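PDB 1Y9U: putative iron binding protein, which probably binds ferric iron in the periplasm as the solute-binding component of a bacterial iron-uptake system. Local coordinates for residues N197-G202 and Q272-Y277; L104-L109 and V222-F227. All coordinates share one frame; numbering follows the deposited sequence. Where two conformers were deposited one is given.

Interaction 1: N197-G202 and Q272-Y277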
loop_
_atom_site.group_PDB
_atom_site.type_symbol
_atom_site.label_atom_id
_atom_site.label_comp_id
_atom_site.label_asym_id
_atom_site.label_seq_id
_atom_site.Cartn_x
_atom_site.Cartn_y
_atom_site.Cartn_z
ATOM N N ASN A 197 -0.546 -6.049 6.782
ATOM C CA ASN A 197 -0.249 -4.651 6.550
ATOM C C ASN A 197 -0.429 -3.805 7.828
ATOM O O ASN A 197 -1.364 -4.004 8.606
ATOM C CB ASN A 197 -1.070 -4.096 5.425
ATOM C CG ASN A 197 -0.557 -4.506 4.074
ATOM O OD1 ASN A 197 0.494 -5.057 3.963
ATOM N ND2 ASN A 197 -1.336 -4.242 3.035
ATOM N N ALA A 198 0.458 -2.835 8.023
ATOM C CA ALA A 198 0.495 -2.042 9.243
ATOM C C ALA A 198 -0.764 -1.225 9.473
ATOM O O ALA A 198 -1.214 -1.038 10.588
ATOM C CB ALA A 198 1.687 -1.122 9.183
ATOM N N TYR A 199 -1.304 -0.526 8.435
ATOM C CA TYR A 199 -2.675 0.262 8.574
ATOM C C TYR A 199 -3.816 -0.549 9.259
ATOM O O TYR A 199 -4.678 0.011 9.976
ATOM C CB TYR A 199 -3.238 0.944 7.233
ATOM C CG TYR A 199 -3.663 -0.030 6.088
ATOM C CD1 TYR A 199 -4.887 -0.645 6.149
ATOM C CD2 TYR A 199 -2.874 -0.292 4.991
ATOM C CE1 TYR A 199 -5.315 -1.506 5.176
ATOM C CE2 TYR A 199 -3.320 -1.224 4.002
ATOM C CZ TYR A 199 -4.531 -1.763 4.124
ATOM O OH TYR A 199 -4.867 -2.642 3.119
ATOM N N TYR A 200 -3.860 -1.853 9.062
ATOM C CA TYR A 200 -4.922 -2.563 9.753
ATOM C C TYR A 200 -4.742 -2.508 11.277
ATOM O O TYR A 200 -5.725 -2.538 12.024
ATOM C CB TYR A 200 -5.019 -4.012 9.355
ATOM C CG TYR A 200 -5.432 -4.224 7.922
ATOM C CD1 TYR A 200 -4.561 -4.799 6.992
ATOM C CD2 TYR A 200 -6.693 -3.862 7.479
ATOM C CE1 TYR A 200 -4.941 -5.002 5.692
ATOM C CE2 TYR A 200 -7.078 -4.076 6.182
ATOM C CZ TYR A 200 -6.197 -4.655 5.296
ATOM O OH TYR A 200 -6.593 -4.851 3.995
ATOM N N VAL A 201 -3.498 -2.407 11.739
ATOM C CA VAL A 201 -3.204 -2.267 13.158
ATOM C C VAL A 201 -3.598 -0.848 13.597
ATOM O O VAL A 201 -4.081 -0.666 14.713
ATOM C CB VAL A 201 -1.729 -2.577 13.472
ATOM C CG1 VAL A 201 -1.483 -2.502 14.988
ATOM C CG2 VAL A 201 -1.338 -3.928 12.910
ATOM N N GLY A 202 -3.423 0.156 12.732
ATOM C CA GLY A 202 -3.982 1.477 12.967
ATOM C C GLY A 202 -5.482 1.399 13.207
ATOM O O GLY A 202 -5.993 1.992 14.161
ATOM N N GLN A 272 -4.080 9.722 7.474
ATOM C CA GLN A 272 -4.878 9.403 8.662
ATOM C C GLN A 272 -6.152 8.636 8.285
ATOM O O GLN A 272 -6.566 7.726 9.018
ATOM C CB GLN A 272 -5.209 10.674 9.463
ATOM C CG GLN A 272 -6.087 10.489 10.740
ATOM C CD GLN A 272 -5.282 10.198 12.024
ATOM O OE1 GLN A 272 -5.772 9.504 12.934
ATOM N NE2 GLN A 272 -4.074 10.750 12.114
ATOM N N ALA A 273 -6.742 8.935 7.125
ATOM C CA ALA A 273 -8.034 8.371 6.772
ATOM C C ALA A 273 -8.046 6.845 6.762
ATOM O O ALA A 273 -9.033 6.280 7.212
ATOM C CB ALA A 273 -8.512 8.897 5.442
ATOM N N ASN A 274 -7.002 6.185 6.226
ATOM C CA ASN A 274 -6.924 4.716 6.252
ATOM C C ASN A 274 -5.730 4.261 7.087
ATOM O O ASN A 274 -5.299 3.140 6.925
ATOM C CB ASN A 274 -6.835 4.076 4.839
ATOM C CG ASN A 274 -6.977 2.546 4.848
ATOM O OD1 ASN A 274 -7.844 2.006 5.531
ATOM N ND2 ASN A 274 -6.114 1.848 4.085
ATOM N N TYR A 275 -5.216 5.121 7.972
ATOM C CA TYR A 275 -4.090 4.833 8.865
ATOM C C TYR A 275 -2.835 4.399 8.115
ATOM O O TYR A 275 -2.075 3.585 8.595
ATOM C CB TYR A 275 -4.476 3.803 9.926
ATOM C CG TYR A 275 -5.549 4.323 10.843
ATOM C CD1 TYR A 275 -6.835 3.794 10.840
ATOM C CD2 TYR A 275 -5.275 5.351 11.731
ATOM C CE1 TYR A 275 -7.808 4.286 11.691
ATOM C CE2 TYR A 275 -6.240 5.847 12.555
ATOM C CZ TYR A 275 -7.488 5.315 12.549
ATOM O OH TYR A 275 -8.422 5.838 13.415
ATOM N N GLU A 276 -2.659 4.945 6.920
ATOM C CA GLU A 276 -1.500 4.705 6.100
ATOM C C GLU A 276 -0.396 5.692 6.473
ATOM O O GLU A 276 -0.552 6.521 7.387
ATOM C CB GLU A 276 -1.884 4.804 4.622
ATOM C CG GLU A 276 -2.764 3.646 4.184
ATOM C CD GLU A 276 -3.410 3.839 2.845
ATOM O OE1 GLU A 276 -3.358 4.958 2.277
ATOM O OE2 GLU A 276 -4.064 2.886 2.391
ATOM N N TYR A 277 0.757 5.528 5.828
ATOM C CA TYR A 277 1.913 6.372 6.111
ATOM C C TYR A 277 2.010 7.408 5.000
ATOM O O TYR A 277 1.994 7.057 3.834
ATOM C CB TYR A 277 3.178 5.501 6.205
ATOM C CG TYR A 277 4.301 6.118 7.034
ATOM C CD1 TYR A 277 4.498 5.760 8.370
ATOM C CD2 TYR A 277 5.156 7.066 6.483
ATOM C CE1 TYR A 277 5.516 6.306 9.114
ATOM C CE2 TYR A 277 6.166 7.643 7.244
ATOM C CZ TYR A 277 6.343 7.248 8.548
ATOM O OH TYR A 277 7.355 7.820 9.308
#
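The tyrosines Y199, Y200 and Y143 bind Fe(3+), though the chain modelled here carries none; the contact sets Y199, on helix 198-206, against the Schellman motif that ends helix 264-273. Y275, with positive phi, is the C-prime residue of that motif, and its N bonds Q272 O. The backbone sets Y199 CB 3.0 Å from N274 O and 3.2 Å from Y275 O, and chi1 66°, with CG in the crowded position between backbone N and carbonyl carbon, turns the ring over the N274 amide. One ring face receives that amide, tilted 47° to it and offset toward the rim, with N274 ND2 3.5 Å from Y199 CD1. N274 ND2 donates almost straight (168°) to E276 OE2 at 2.9 Å, from above the carboxylate plane. Because N274 OD1 is also bonded to H203, the amide is held at both ends and its rotation is fixed. E276 OE1 bonds S103, while OE2 also pairs with R14 and R105; R105 NH2, weakly hydrogen-bonded to Y143 OH, links these charges to the tyrosines and may favour a lower pKa there. One helical turn on, G202 lays its backbone on the Y275 ring: G202 C is 3.6 Å from Y275 CD1 and the G202 carbonyl oxygen lies over the ring centre, while Q272 O covers the opposite face near the rim. Y199 CE1 lies over the centre of the Y200 ring, and Y200 OH bonds Y143 OH. A198, Y199 and Y200 pack on strand 100-112, Y200 also on helix 179-187, and V201 on strand 220-223.

Interaction 2: L104-L109 and V222-F227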
loop_
_atom_site.group_PDB
_atom_site.type_symbol
_atom_site.label_atom_id
_atom_site.label_comp_id
_atom_site.label_asym_id
_atom_site.label_seq_id
_atom_site.Cartn_x
_atom_site.Cartn_y
_atom_site.Cartn_z
ATOM N N LEU A 104 1.941 5.291 1.704
ATOM C CA LEU A 104 2.691 4.040 1.772
ATOM C C LEU A 104 1.919 3.016 2.579
ATOM O O LEU A 104 1.367 3.339 3.639
ATOM C CB LEU A 104 4.067 4.232 2.406
ATOM C CG LEU A 104 4.875 5.414 1.875
ATOM C CD1 LEU A 104 6.218 5.481 2.586
ATOM C CD2 LEU A 104 5.054 5.343 0.370
ATOM N N ARG A 105 1.941 1.776 2.097
ATOM C CA ARG A 105 1.247 0.627 2.684
ATOM C C ARG A 105 2.283 -0.453 2.955
ATOM O O ARG A 105 2.534 -1.312 2.119
ATOM C CB ARG A 105 0.196 0.173 1.692
ATOM C CG ARG A 105 -0.929 1.209 1.555
ATOM C CD ARG A 105 -1.746 1.073 0.310
ATOM N NE ARG A 105 -2.376 -0.229 0.158
ATOM C CZ ARG A 105 -3.598 -0.548 0.570
ATOM N NH1 ARG A 105 -4.392 0.305 1.189
ATOM N NH2 ARG A 105 -4.038 -1.766 0.344
ATOM N N ASP A 106 2.877 -0.378 4.136
ATOM C CA ASP A 106 3.939 -1.264 4.555
ATOM C C ASP A 106 3.422 -2.586 5.045
ATOM O O ASP A 106 2.421 -2.656 5.779
ATOM C CB ASP A 106 4.891 -0.626 5.580
ATOM C CG ASP A 106 4.217 -0.010 6.781
ATOM O OD1 ASP A 106 3.203 0.703 6.642
ATOM O OD2 ASP A 106 4.724 -0.132 7.893
ATOM N N ARG A 107 4.113 -3.634 4.624
ATOM C CA ARG A 107 3.744 -4.986 4.989
ATOM C C ARG A 107 4.705 -5.450 6.072
ATOM O O ARG A 107 5.903 -5.516 5.856
ATOM C CB ARG A 107 3.742 -5.903 3.772
ATOM C CG ARG A 107 3.078 -7.238 4.024
ATOM C CD ARG A 107 2.408 -7.828 2.766
ATOM N NE ARG A 107 1.583 -9.014 2.993
ATOM C CZ ARG A 107 0.366 -8.972 3.522
ATOM N NH1 ARG A 107 -0.164 -7.831 3.924
ATOM N NH2 ARG A 107 -0.327 -10.088 3.649
ATOM N N VAL A 108 4.157 -5.672 7.265
ATOM C CA VAL A 108 4.939 -5.819 8.479
ATOM C C VAL A 108 4.662 -7.160 9.161
ATOM O O VAL A 108 3.912 -7.985 8.663
ATOM C CB VAL A 108 4.668 -4.617 9.421
ATOM C CG1 VAL A 108 4.943 -3.272 8.701
ATOM C CG2 VAL A 108 3.247 -4.627 9.948
ATOM N N LEU A 109 5.283 -7.363 10.320
ATOM C CA LEU A 109 5.094 -8.552 11.121
ATOM C C LEU A 109 4.233 -8.206 12.324
ATOM O O LEU A 109 4.589 -7.345 13.121
ATOM C CB LEU A 109 6.439 -9.091 11.592
ATOM C CG LEU A 109 6.435 -10.536 12.100
ATOM C CD1 LEU A 109 6.232 -11.551 10.959
ATOM C CD2 LEU A 109 7.706 -10.847 12.870
ATOM N N VAL A 222 3.608 -4.397 16.465
ATOM C CA VAL A 222 4.182 -4.383 15.131
ATOM C C VAL A 222 5.707 -4.387 15.208
ATOM O O VAL A 222 6.321 -3.608 15.948
ATOM C CB VAL A 222 3.701 -3.144 14.346
ATOM C CG1 VAL A 222 4.532 -2.898 13.100
ATOM C CG2 VAL A 222 2.242 -3.293 13.980
ATOM N N VAL A 223 6.307 -5.263 14.418
ATOM C CA VAL A 223 7.728 -5.188 14.099
ATOM C C VAL A 223 7.795 -5.051 12.581
ATOM O O VAL A 223 7.211 -5.862 11.865
ATOM C CB VAL A 223 8.500 -6.436 14.588
ATOM C CG1 VAL A 223 9.929 -6.417 14.101
ATOM C CG2 VAL A 223 8.469 -6.495 16.094
ATOM N N ARG A 224 8.484 -4.022 12.097
ATOM C CA ARG A 224 8.639 -3.812 10.663
ATOM C C ARG A 224 9.874 -4.547 10.165
ATOM O O ARG A 224 10.997 -4.136 10.491
ATOM C CB ARG A 224 8.787 -2.327 10.339
ATOM C CG ARG A 224 7.563 -1.475 10.685
ATOM C CD ARG A 224 7.461 -0.321 9.768
ATOM N NE ARG A 224 6.383 0.625 9.978
ATOM C CZ ARG A 224 6.468 1.733 10.707
ATOM N NH1 ARG A 224 7.518 1.977 11.469
ATOM N NH2 ARG A 224 5.465 2.604 10.713
ATOM N N PRO A 225 9.710 -5.610 9.383
ATOM C CA PRO A 225 10.887 -6.295 8.842
ATOM C C PRO A 225 11.583 -5.469 7.788
ATOM O O PRO A 225 10.998 -4.555 7.201
ATOM C CB PRO A 225 10.315 -7.569 8.214
ATOM C CG PRO A 225 8.914 -7.682 8.742
ATOM C CD PRO A 225 8.465 -6.259 8.938
ATOM N N THR A 226 12.845 -5.813 7.535
ATOM C CA THR A 226 13.573 -5.254 6.412
ATOM C C THR A 226 14.117 -6.356 5.535
ATOM O O THR A 226 14.219 -7.516 5.940
ATOM C CB THR A 226 14.722 -4.385 6.897
ATOM O OG1 THR A 226 15.618 -5.173 7.706
ATOM C CG2 THR A 226 14.217 -3.220 7.768
ATOM N N PHE A 227 14.444 -5.975 4.317
ATOM C CA PHE A 227 15.243 -6.836 3.452
ATOM C C PHE A 227 16.719 -6.875 3.917
ATOM O O PHE A 227 17.310 -5.853 4.196
ATOM C CB PHE A 227 15.066 -6.396 2.001
ATOM C CG PHE A 227 13.750 -6.815 1.410
ATOM C CD1 PHE A 227 12.747 -5.888 1.136
ATOM C CD2 PHE A 227 13.518 -8.138 1.112
ATOM C CE1 PHE A 227 11.551 -6.301 0.586
ATOM C CE2 PHE A 227 12.318 -8.543 0.552
ATOM C CZ PHE A 227 11.338 -7.631 0.305
HETATM O O HOH W 1 3.150 2.253 9.152
#
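D106 OD2 is gripped across the contact by one direct hydrogen bond, from R224 NE at 2.8 Å, which is also a salt bridge. The bond is bent (143°): NE meets the oxygen from above the carboxylate plane, while OD2 lies at the edge of the guanidinium, near its plane. A water adds a second link, donating to D106 OD1 at 3.0 Å and accepting from R224 NH2 at 2.8 Å. With R224 NH1 bonded to G293 O, all three guanidinium nitrogens have an acceptor and the group is well fixed. R224 starts out away from strand 100-112; its chain, extended from CG to NE, then brings the head back to D106, whose CG takes the crowded position between backbone N and carbonyl carbon. On the way the R224 aliphatic stem lies alongside V108, CG to V108 CG1 at 3.7 Å. The other V108 branch, CG2, meets V222 CG1 at 3.8 Å. At the end of the contact, L109 and V223 form an antiparallel hydrogen-bonded pair: L109 N reaches V223 O at 2.9 Å, nearly along the C=O axis, and V223 N reaches L109 O at 3.0 Å, almost straight at 174°. Residues 106-109 and 222-225 run 102° apart, and the single bridge is consistent with this steep divergence. Beyond it, P225, which has no N-H to offer, sets CD 3.6 Å from V108 CA and its CG near L109 CB. The contact thus combines a backbone pair, two separate apolar touches (V108 with V222 and the R224 stem, P225 with V108 and L109) and a buried aspartate. R224 NE balances its probable negative charge, which should favour the ionised form, while the water joins OD1 to NH2 and satisfies both.

From the N terminus, strand 100-112 comes first with residues 104-109, followed by 197-202, then 222-227, and finally 272-277. Interaction 2 closes a loop of 112 residues between its segments, interaction 1 one of 69, and the two loops cross because their segments alternate. Strand 100-112, probably one of the crossover strands between the two lobes of the periplasmic-binding-protein fold, unites them: its L104 N meets Y277 O at the exit of interaction 1, and R107 NH1 meets N197 OD1 just before helix 198-206. Together they tie this long strand to strand 220-223, the tyrosine-bearing helix and the end of helix 264-273.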